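PDZ domain protein (Parabacteroides distasonis, PDB 4L8N) is of unknown function but binds magnesium and combines PDZ domains, which probably recognise peptides, with a domain of the DUF4136 family. Local coordinates at residues A[12-17]-A[79-84]; A[26-31]-A[57-62]; A[53-58]-A[71-76]; A[170-175]-A[287-292]. All blocks are in the same frame, centred on the assembly; numbering follows the deposited sequence.

Contacts 1, 2 and 3 all lie in the N-terminal PDZ domain and share one antiparallel sheet, while contact 4 lies in the DUF4136 region. Contact 1 is a buried hydrocarbon contact between strands 8-18 and 78-84. Contacts 2 and 3, partly buried and touching at Val59 and Ile54, mix apolar packing with polar side chains: in contact 2 the Lys28 hydrocarbon lies on Val59 and Thr60, in contact 3 Asn55 and Arg76 pass each other. Contact 4 is buried again, but it is carried by a lysine ammonium held on backbone oxygen. The regions touch where Asp17 OD2 meets Tyr291 OH and where Val30 packs on the same tyrosine, joining contacts 1 and 2 to contact 4.

Contact 1 of 4, residues A[12-17]-A[79-84]; sequences LGFTYD and VLLTIS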
# COMPACT_ATOMS: atom_id res chain seq x y z
N LEU A 12 20.28 -22.01 -24.06
CA LEU A 12 19.98 -20.85 -24.87
C LEU A 12 20.30 -19.67 -23.98
O LEU A 12 20.16 -19.76 -22.76
CB LEU A 12 18.56 -20.85 -25.40
CG LEU A 12 18.36 -21.77 -26.59
CD1 LEU A 12 17.83 -23.12 -26.14
CD2 LEU A 12 17.46 -21.13 -27.66
N GLY A 13 20.84 -18.61 -24.57
CA GLY A 13 21.29 -17.46 -23.80
C GLY A 13 20.24 -16.54 -23.22
O GLY A 13 20.44 -15.32 -23.19
N PHE A 14 19.14 -17.11 -22.70
CA PHE A 14 18.07 -16.32 -22.08
C PHE A 14 17.20 -17.13 -21.15
O PHE A 14 17.05 -18.34 -21.35
CB PHE A 14 17.17 -15.64 -23.14
CG PHE A 14 16.50 -16.57 -24.13
CD1 PHE A 14 15.32 -17.23 -23.80
CD2 PHE A 14 17.02 -16.74 -25.40
CE1 PHE A 14 14.71 -18.09 -24.71
CE2 PHE A 14 16.40 -17.59 -26.32
CZ PHE A 14 15.25 -18.28 -25.96
N THR A 15 16.56 -16.46 -20.18
CA THR A 15 15.56 -17.02 -19.26
C THR A 15 14.20 -16.50 -19.73
O THR A 15 14.12 -15.39 -20.26
CB THR A 15 15.85 -16.69 -17.78
OG1 THR A 15 15.76 -15.29 -17.55
CG2 THR A 15 17.21 -17.20 -17.32
N TYR A 16 13.13 -17.29 -19.57
CA TYR A 16 11.80 -16.88 -20.01
C TYR A 16 10.69 -17.40 -19.09
O TYR A 16 10.91 -18.28 -18.26
CB TYR A 16 11.55 -17.37 -21.45
CG TYR A 16 11.31 -18.86 -21.57
CD1 TYR A 16 12.38 -19.75 -21.75
CD2 TYR A 16 10.02 -19.39 -21.55
CE1 TYR A 16 12.17 -21.12 -21.86
CE2 TYR A 16 9.80 -20.77 -21.63
CZ TYR A 16 10.88 -21.63 -21.81
OH TYR A 16 10.67 -22.98 -21.94
N ASP A 17 9.47 -16.89 -19.32
CA ASP A 17 8.22 -17.29 -18.70
C ASP A 17 7.22 -17.66 -19.77
O ASP A 17 7.31 -17.14 -20.88
CB ASP A 17 7.62 -16.11 -17.94
CG ASP A 17 8.09 -15.86 -16.52
OD1 ASP A 17 8.68 -16.79 -15.92
OD2 ASP A 17 7.80 -14.77 -15.99
N VAL A 79 18.57 -22.25 -33.64
CA VAL A 79 17.12 -22.11 -33.53
C VAL A 79 16.67 -20.79 -34.15
O VAL A 79 17.09 -19.72 -33.71
CB VAL A 79 16.57 -22.25 -32.07
CG1 VAL A 79 15.09 -22.62 -32.07
CG2 VAL A 79 17.37 -23.28 -31.28
N LEU A 80 15.81 -20.88 -35.18
CA LEU A 80 15.22 -19.73 -35.85
C LEU A 80 13.97 -19.29 -35.07
O LEU A 80 13.04 -20.08 -34.86
CB LEU A 80 14.88 -20.01 -37.33
CG LEU A 80 14.36 -18.81 -38.13
CD1 LEU A 80 15.38 -17.66 -38.18
CD2 LEU A 80 13.96 -19.22 -39.52
N LEU A 81 13.97 -18.03 -34.61
CA LEU A 81 12.88 -17.49 -33.81
C LEU A 81 12.16 -16.37 -34.51
O LEU A 81 12.77 -15.53 -35.17
CB LEU A 81 13.48 -16.99 -32.49
CG LEU A 81 13.24 -17.80 -31.21
CD1 LEU A 81 13.49 -19.29 -31.40
CD2 LEU A 81 14.10 -17.27 -30.08
N THR A 82 10.84 -16.37 -34.38
CA THR A 82 9.99 -15.29 -34.86
C THR A 82 9.66 -14.51 -33.62
O THR A 82 9.00 -15.04 -32.72
CB THR A 82 8.78 -15.83 -35.61
OG1 THR A 82 9.24 -16.59 -36.74
CG2 THR A 82 7.83 -14.72 -36.06
N ILE A 83 10.19 -13.29 -33.52
CA ILE A 83 10.03 -12.44 -32.35
C ILE A 83 9.10 -11.26 -32.62
O ILE A 83 9.04 -10.75 -33.73
CB ILE A 83 11.43 -11.93 -31.86
CG1 ILE A 83 12.39 -13.08 -31.40
CG2 ILE A 83 11.31 -10.83 -30.81
CD1 ILE A 83 11.93 -13.99 -30.19
N SER A 84 8.41 -10.82 -31.56
CA SER A 84 7.65 -9.58 -31.53
C SER A 84 8.00 -8.82 -30.23
O SER A 84 8.26 -9.42 -29.18
CB SER A 84 6.15 -9.81 -31.70
OG SER A 84 5.47 -10.15 -30.50
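The hydrophobic core of the PDZ domain is crossed here, from the Leu-Gly-Phe turn leading into strand 14-17 to strand 78-84. Leu12-Gly13-Phe14 fits the GLGF-type signature that forms the carboxylate-binding loop in PDZ domains, so the contact probably backs a peptide groove. Leu12 sends its CD2 methyl to Val79, meeting CG2 at 4.2 Å. One step further along, Phe14 CZ lies 4.4 Å from Leu81 CD2, with the methyl approaching the ring obliquely. The ring reaches inward because CG sits between the backbone N and the carbonyl carbon (chi1 58°). It also packs on its own segment, Phe14 CE2 lying 3.9 Å from Leu12 CD2. On the other strand Val79 and Leu81 point to the same side, with Val79 CG1 3.8 Å from Leu81 CD1, and together they offer a continuous apolar surface. The backbones stay well apart, the closest CA atoms, those of Leu12 and Val79, being 9.2 Å from each other. The contact is therefore made by side chains alone, and loosely, burying 107 Å² in all. In the sheet, strand 91-101 runs between the two strands, so their side chains meet across the curved interior. Ile51 and Ile54 of strand 50-54 add to the same core, and Leu71 of helix 67-71 covers Leu81.

Contact 2 of 4, residues A[26-31]-A[57-62]; sequences NNKPVI and VPVTEV
The five-membered ring of Pro29, the one ring in this contact, turns its CD corner to Val59. Both methyls of Val59 come to that corner, CG2 at 3.9 Å and CG1 at 4.0 Å from Pro29 CD. At another corner, CB of the proline rests 3.8 Å from CD2 of the Tyr16 ring. Lys28 provides the tightest touch: its CG lies 3.6 Å from Val59 CG2, the two side chains crossing at about a right angle. That methyl occupies the crowded position between the backbone N and the carbonyl carbon of Val59, which lets it meet Lys28 and Pro29 together. Beyond CG the lysine chain is fully extended and runs alongside Thr60 in the same direction, its CE 4.0 Å from Thr60 CG2. Its ammonium then forms a salt bridge with Glu52, so the hydrocarbon part of the lysine serves as apolar cover while the charge is met by strand 50-54. The contact joins the entry of strand 29-34 to the residues that follow strand 57-58, the two outermost strands of the PDZ sheet. Strand 50-54 bears on both sides of the contact: its Ile51 backbone is hydrogen-bonded to Pro29, and CD1 of its Ile54 supports Val59 CG1 from 3.9 Å.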
# COMPACT_ATOMS: atom_id res chain seq x y z
N ASN A 26 0.39 -13.14 -24.30
CA ASN A 26 -0.39 -14.10 -23.52
C ASN A 26 -0.21 -15.55 -24.02
O ASN A 26 -0.30 -15.82 -25.23
CB ASN A 26 -1.87 -13.72 -23.52
CG ASN A 26 -2.66 -14.33 -22.39
OD1 ASN A 26 -2.11 -14.80 -21.39
ND2 ASN A 26 -3.99 -14.29 -22.49
N ASN A 27 0.10 -16.46 -23.07
CA ASN A 27 0.33 -17.90 -23.24
C ASN A 27 1.39 -18.18 -24.34
O ASN A 27 1.31 -19.17 -25.10
CB ASN A 27 -1.01 -18.65 -23.48
CG ASN A 27 -1.97 -18.52 -22.32
OD1 ASN A 27 -1.64 -18.80 -21.15
ND2 ASN A 27 -3.18 -18.03 -22.59
N LYS A 28 2.42 -17.32 -24.37
CA LYS A 28 3.57 -17.38 -25.28
C LYS A 28 4.83 -17.19 -24.46
O LYS A 28 4.73 -16.58 -23.40
CB LYS A 28 3.47 -16.28 -26.36
CG LYS A 28 2.28 -16.40 -27.29
CD LYS A 28 2.21 -15.21 -28.21
CE LYS A 28 1.01 -15.24 -29.11
NZ LYS A 28 0.80 -13.92 -29.77
N PRO A 29 6.03 -17.66 -24.89
CA PRO A 29 7.23 -17.37 -24.09
C PRO A 29 7.62 -15.89 -24.17
O PRO A 29 7.62 -15.31 -25.26
CB PRO A 29 8.31 -18.28 -24.71
CG PRO A 29 7.62 -19.12 -25.74
CD PRO A 29 6.37 -18.41 -26.12
N VAL A 30 7.91 -15.27 -23.02
CA VAL A 30 8.34 -13.87 -22.88
C VAL A 30 9.70 -13.92 -22.20
O VAL A 30 9.82 -14.47 -21.11
CB VAL A 30 7.33 -12.95 -22.11
CG1 VAL A 30 7.96 -11.60 -21.74
CG2 VAL A 30 6.05 -12.73 -22.92
N ILE A 31 10.72 -13.32 -22.85
CA ILE A 31 12.09 -13.29 -22.37
C ILE A 31 12.21 -12.36 -21.17
O ILE A 31 11.87 -11.19 -21.27
CB ILE A 31 13.05 -12.85 -23.51
CG1 ILE A 31 12.75 -13.52 -24.87
CG2 ILE A 31 14.51 -12.87 -23.10
CD1 ILE A 31 13.09 -14.87 -25.05
N VAL A 57 7.13 -22.86 -36.63
CA VAL A 57 5.85 -23.28 -36.03
C VAL A 57 5.39 -22.27 -34.93
O VAL A 57 6.12 -22.04 -33.96
CB VAL A 57 5.81 -24.76 -35.52
CG1 VAL A 57 7.06 -25.15 -34.74
CG2 VAL A 57 4.54 -25.05 -34.70
N PRO A 58 4.16 -21.70 -35.07
CA PRO A 58 3.63 -20.78 -34.03
C PRO A 58 3.47 -21.49 -32.68
O PRO A 58 3.05 -22.65 -32.63
CB PRO A 58 2.28 -20.34 -34.60
CG PRO A 58 2.37 -20.61 -36.06
CD PRO A 58 3.17 -21.87 -36.15
N VAL A 59 3.83 -20.79 -31.59
CA VAL A 59 3.85 -21.32 -30.22
C VAL A 59 2.44 -21.63 -29.69
O VAL A 59 2.31 -22.36 -28.71
CB VAL A 59 4.64 -20.40 -29.25
CG1 VAL A 59 6.09 -20.25 -29.70
CG2 VAL A 59 3.97 -19.03 -29.09
N THR A 60 1.41 -21.08 -30.36
CA THR A 60 0.01 -21.30 -30.00
C THR A 60 -0.42 -22.72 -30.45
O THR A 60 -1.12 -23.42 -29.71
CB THR A 60 -0.90 -20.20 -30.60
OG1 THR A 60 -0.85 -20.23 -32.03
CG2 THR A 60 -0.56 -18.81 -30.10
N GLU A 61 0.05 -23.15 -31.65
CA GLU A 61 -0.24 -24.42 -32.32
C GLU A 61 0.54 -25.62 -31.73
O GLU A 61 0.62 -26.68 -32.37
CB GLU A 61 0.07 -24.28 -33.82
CG GLU A 61 -0.73 -23.20 -34.54
CD GLU A 61 -0.43 -22.96 -36.01
OE1 GLU A 61 0.27 -23.79 -36.64
OE2 GLU A 61 -0.93 -21.94 -36.54
N VAL A 62 1.09 -25.47 -30.52
CA VAL A 62 1.90 -26.47 -29.81
C VAL A 62 1.65 -26.34 -28.30
O VAL A 62 1.38 -25.24 -27.82
CB VAL A 62 3.39 -26.25 -30.21
CG1 VAL A 62 4.37 -26.42 -29.04
CG2 VAL A 62 3.79 -27.13 -31.39

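Contact 3 of 4, residues A[53-58]-A[71-76]; sequences EINGVP and LNPAGR
This partly buried contact sets a beta hairpin of the PDZ domain, strands 50-54 and 57-58, against the loop running from helix 67-71 to strand 78-84. The hairpin closes in a type I' turn from Ile54 to Val57, with Asn-Gly at its two central positions. Its ends are tied twice, Ile54 N to Val57 O at 2.9 Å and Val57 N to Ile54 O at 2.8 Å. A side chain on Gly56 would run into the carbonyl O of Asn55. The inner half of the contact is apolar: Ile54 CD1 reaches Leu71 CG at 3.8 Å, the two side chains crossing at about a right angle, and Leu71 CD2 lies 4.0 Å from the same Ile54 CD1. The outer half is polar. Asn55 has its CG anti to the carbonyl carbon (chi1 -68°), which brings the amide over toward strand 78-84, where OD1 accepts a hydrogen bond from the backbone N of Leu80. Arg76, extended from CG to NE, slides past it in the opposite direction. NE comes within 2.9 Å of Asn55 OD1, yet the angle is too poor for a hydrogen bond, and NE bonds weakly to Asp78 O. With an alanine at Asn55, the Leu80 N-H would probably lose its side-chain acceptor and Arg76 would be freer to swing. The amide and guanidinium planes stand 66° apart, and Asn55 ND2 lies beside the aliphatic part of the arginine, 3.6 Å from Arg76 CD.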
# COMPACT_ATOMS: atom_id res chain seq x y z
N GLU A 53 6.95 -17.70 -32.91
CA GLU A 53 7.15 -18.98 -33.60
C GLU A 53 8.53 -19.51 -33.32
O GLU A 53 9.47 -18.74 -33.11
CB GLU A 53 6.94 -18.88 -35.13
CG GLU A 53 5.74 -18.08 -35.63
CD GLU A 53 5.63 -17.89 -37.14
OE1 GLU A 53 6.58 -18.27 -37.87
OE2 GLU A 53 4.59 -17.36 -37.59
N ILE A 54 8.65 -20.84 -33.31
CA ILE A 54 9.92 -21.55 -33.15
C ILE A 54 10.11 -22.38 -34.43
O ILE A 54 9.22 -23.15 -34.80
CB ILE A 54 9.98 -22.42 -31.86
CG1 ILE A 54 9.64 -21.59 -30.60
CG2 ILE A 54 11.34 -23.14 -31.74
CD1 ILE A 54 9.29 -22.39 -29.31
N ASN A 55 11.22 -22.16 -35.13
CA ASN A 55 11.60 -22.85 -36.38
C ASN A 55 10.45 -22.90 -37.41
O ASN A 55 10.33 -23.86 -38.18
CB ASN A 55 12.13 -24.27 -36.09
CG ASN A 55 13.45 -24.31 -35.36
OD1 ASN A 55 14.40 -23.59 -35.69
ND2 ASN A 55 13.55 -25.21 -34.39
N GLY A 56 9.63 -21.84 -37.43
CA GLY A 56 8.49 -21.70 -38.33
C GLY A 56 7.15 -22.10 -37.76
O GLY A 56 6.12 -21.74 -38.34
N VAL A 57 7.13 -22.86 -36.63
CA VAL A 57 5.85 -23.28 -36.03
C VAL A 57 5.39 -22.27 -34.93
O VAL A 57 6.12 -22.04 -33.96
CB VAL A 57 5.81 -24.76 -35.52
CG1 VAL A 57 7.06 -25.15 -34.74
CG2 VAL A 57 4.54 -25.05 -34.70
N PRO A 58 4.16 -21.70 -35.07
CA PRO A 58 3.63 -20.78 -34.03
C PRO A 58 3.47 -21.49 -32.68
O PRO A 58 3.05 -22.65 -32.63
CB PRO A 58 2.28 -20.34 -34.60
CG PRO A 58 2.37 -20.61 -36.06
CD PRO A 58 3.17 -21.87 -36.15
N LEU A 71 12.68 -25.55 -28.18
CA LEU A 71 13.66 -24.47 -28.08
C LEU A 71 15.08 -25.01 -28.01
O LEU A 71 16.01 -24.30 -28.39
CB LEU A 71 13.37 -23.57 -26.86
CG LEU A 71 12.39 -22.44 -27.10
CD1 LEU A 71 12.02 -21.79 -25.79
CD2 LEU A 71 12.93 -21.42 -28.10
N ASN A 72 15.25 -26.27 -27.54
CA ASN A 72 16.55 -26.94 -27.49
C ASN A 72 16.47 -28.27 -28.28
O ASN A 72 16.43 -29.34 -27.67
CB ASN A 72 17.00 -27.16 -26.04
CG ASN A 72 18.47 -27.51 -25.94
OD1 ASN A 72 19.34 -26.63 -25.86
ND2 ASN A 72 18.77 -28.79 -25.95
N PRO A 73 16.42 -28.22 -29.65
CA PRO A 73 16.32 -29.48 -30.41
C PRO A 73 17.58 -30.34 -30.32
O PRO A 73 18.66 -29.83 -30.00
CB PRO A 73 16.07 -29.01 -31.85
CG PRO A 73 15.71 -27.57 -31.76
CD PRO A 73 16.45 -27.06 -30.56
N ALA A 74 17.42 -31.65 -30.58
CA ALA A 74 18.55 -32.58 -30.54
C ALA A 74 19.43 -32.43 -31.79
O ALA A 74 20.58 -31.99 -31.67
CB ALA A 74 18.04 -34.01 -30.40
N GLY A 75 18.86 -32.74 -32.96
CA GLY A 75 19.52 -32.69 -34.26
C GLY A 75 19.97 -31.31 -34.71
O GLY A 75 21.09 -31.15 -35.20
N ARG A 76 19.07 -30.31 -34.55
CA ARG A 76 19.32 -28.91 -34.91
C ARG A 76 20.30 -28.28 -33.91
O ARG A 76 20.40 -28.75 -32.77
CB ARG A 76 17.98 -28.13 -34.93
CG ARG A 76 18.01 -26.87 -35.79
CD ARG A 76 16.64 -26.26 -36.02
NE ARG A 76 16.76 -24.95 -36.66
CZ ARG A 76 16.77 -24.74 -37.97
NH1 ARG A 76 16.63 -25.76 -38.82
NH2 ARG A 76 16.90 -23.51 -38.46

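Contact 4 of 4, residues A[170-175]-A[287-292]; sequences NELTKK and MQYPYT
Lys175 NZ, from helix 158-175, is gripped by two backbone carbonyls. It gives a hydrogen bond to Tyr289 O at 2.7 Å, nearly along the C=O axis (169° at the oxygen), and a second one to Cys286 O just ahead of residues 287-292. The lysine runs out straight until its last torsion, where a bend (chi4 -62°) turns the ammonium onto the carbonyl; CE follows at 3.3 Å from Tyr289 O. Beside this bond Leu172, one turn back on the helix, lays CD2 obliquely against the tyrosine ring, 4.4 Å from Tyr289 CD2. The ring is held from elsewhere too, edge-to-face with Trp260 and meeting Phe142. The loop braces itself as well: Thr292 OG1 donates to Gln288 O at 2.6 Å, and Trp260 NE1 is bonded to the same hydroxyl. The gripped carbonyl of Tyr289 belongs to the cis peptide bond before Pro290, where the chain bends. The contact thus fastens helix 158-175 of the DUF4136 region to the loop between helix 274-285 and strand 298-309. With a leucine in place of Lys175, the carbonyls of Tyr289 and Cys286 would probably be left without this shared donor, and the loop less firmly tied to the helix. Two carbonyl dipoles converging on one ammonium are likely to stabilise its positive charge where it reaches in among buried loop residues.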
# COMPACT_ATOMS: atom_id res chain seq x y z
N ASN A 170 13.81 8.29 -22.01
CA ASN A 170 14.94 7.38 -22.23
C ASN A 170 14.50 5.93 -22.06
O ASN A 170 14.88 5.10 -22.89
CB ASN A 170 16.14 7.68 -21.30
CG ASN A 170 16.83 9.01 -21.53
OD1 ASN A 170 16.74 9.63 -22.61
ND2 ASN A 170 17.56 9.49 -20.51
N GLU A 171 13.69 5.62 -21.03
CA GLU A 171 13.22 4.25 -20.78
C GLU A 171 12.39 3.69 -21.91
O GLU A 171 12.61 2.55 -22.31
CB GLU A 171 12.41 4.16 -19.48
CG GLU A 171 13.26 4.14 -18.22
CD GLU A 171 14.56 3.36 -18.28
OE1 GLU A 171 14.52 2.11 -18.41
OE2 GLU A 171 15.63 4.00 -18.18
N LEU A 172 11.44 4.49 -22.43
CA LEU A 172 10.48 4.10 -23.47
C LEU A 172 11.12 4.08 -24.85
O LEU A 172 10.77 3.21 -25.66
CB LEU A 172 9.25 5.04 -23.46
CG LEU A 172 8.38 5.06 -22.18
CD1 LEU A 172 7.10 5.87 -22.42
CD2 LEU A 172 8.02 3.67 -21.72
N THR A 173 12.07 5.01 -25.14
CA THR A 173 12.76 4.95 -26.43
C THR A 173 13.69 3.72 -26.46
O THR A 173 13.83 3.14 -27.51
CB THR A 173 13.47 6.26 -26.81
OG1 THR A 173 14.37 6.66 -25.78
CG2 THR A 173 12.49 7.38 -27.13
N LYS A 174 14.23 3.28 -25.29
CA LYS A 174 15.07 2.07 -25.21
C LYS A 174 14.24 0.80 -25.49
O LYS A 174 14.77 -0.18 -26.00
CB LYS A 174 15.78 1.94 -23.86
CG LYS A 174 16.94 2.91 -23.66
CD LYS A 174 17.71 2.61 -22.37
CE LYS A 174 17.14 3.27 -21.13
NZ LYS A 174 17.53 2.55 -19.89
N LYS A 175 12.94 0.85 -25.16
CA LYS A 175 12.00 -0.25 -25.34
C LYS A 175 11.59 -0.41 -26.83
O LYS A 175 11.13 -1.49 -27.23
CB LYS A 175 10.77 -0.01 -24.44
CG LYS A 175 11.09 -0.33 -22.99
CD LYS A 175 10.05 0.17 -21.97
CE LYS A 175 10.51 -0.13 -20.56
NZ LYS A 175 10.66 -1.60 -20.31
N MSE A 287 10.35 -1.35 -15.83
CA MSE A 287 10.72 -2.73 -16.19
C MSE A 287 9.45 -3.59 -16.33
O MSE A 287 9.49 -4.65 -16.96
CB MSE A 287 11.69 -3.33 -15.17
CG MSE A 287 13.14 -3.07 -15.54
SE MSE A 287 14.43 -3.74 -14.25
CE MSE A 287 14.20 -5.51 -14.59
N GLN A 288 8.31 -3.11 -15.76
CA GLN A 288 7.05 -3.82 -15.88
C GLN A 288 6.21 -3.29 -17.03
O GLN A 288 5.07 -3.73 -17.17
CB GLN A 288 6.28 -3.86 -14.57
CG GLN A 288 6.93 -4.84 -13.59
CD GLN A 288 5.95 -5.40 -12.64
OE1 GLN A 288 5.60 -6.59 -12.69
NE2 GLN A 288 5.46 -4.54 -11.76
N TYR A 289 6.76 -2.40 -17.89
CA TYR A 289 6.07 -1.98 -19.11
C TYR A 289 6.83 -2.56 -20.32
O TYR A 289 8.01 -2.24 -20.48
CB TYR A 289 5.89 -0.44 -19.24
CG TYR A 289 4.93 -0.14 -20.37
CD1 TYR A 289 3.55 -0.30 -20.20
CD2 TYR A 289 5.40 0.12 -21.67
CE1 TYR A 289 2.66 -0.12 -21.27
CE2 TYR A 289 4.52 0.29 -22.74
CZ TYR A 289 3.15 0.17 -22.53
OH TYR A 289 2.26 0.34 -23.57
N PRO A 290 6.23 -3.43 -21.17
CA PRO A 290 4.83 -3.89 -21.21
C PRO A 290 4.52 -5.17 -20.43
O PRO A 290 3.36 -5.59 -20.39
CB PRO A 290 4.63 -4.13 -22.71
CG PRO A 290 5.96 -4.60 -23.19
CD PRO A 290 6.99 -3.96 -22.32
N TYR A 291 5.54 -5.81 -19.82
CA TYR A 291 5.32 -7.07 -19.14
C TYR A 291 5.20 -6.88 -17.62
O TYR A 291 6.21 -6.76 -16.93
CB TYR A 291 6.42 -8.07 -19.51
CG TYR A 291 6.22 -9.46 -18.96
CD1 TYR A 291 5.03 -10.15 -19.17
CD2 TYR A 291 7.24 -10.11 -18.27
CE1 TYR A 291 4.84 -11.44 -18.67
CE2 TYR A 291 7.07 -11.40 -17.77
CZ TYR A 291 5.87 -12.06 -17.98
OH TYR A 291 5.72 -13.35 -17.50
N THR A 292 3.95 -6.86 -17.13
CA THR A 292 3.56 -6.72 -15.74
C THR A 292 3.18 -8.08 -15.16
O THR A 292 2.22 -8.70 -15.63
CB THR A 292 2.39 -5.71 -15.61
OG1 THR A 292 2.78 -4.42 -16.11
CG2 THR A 292 1.90 -5.54 -14.18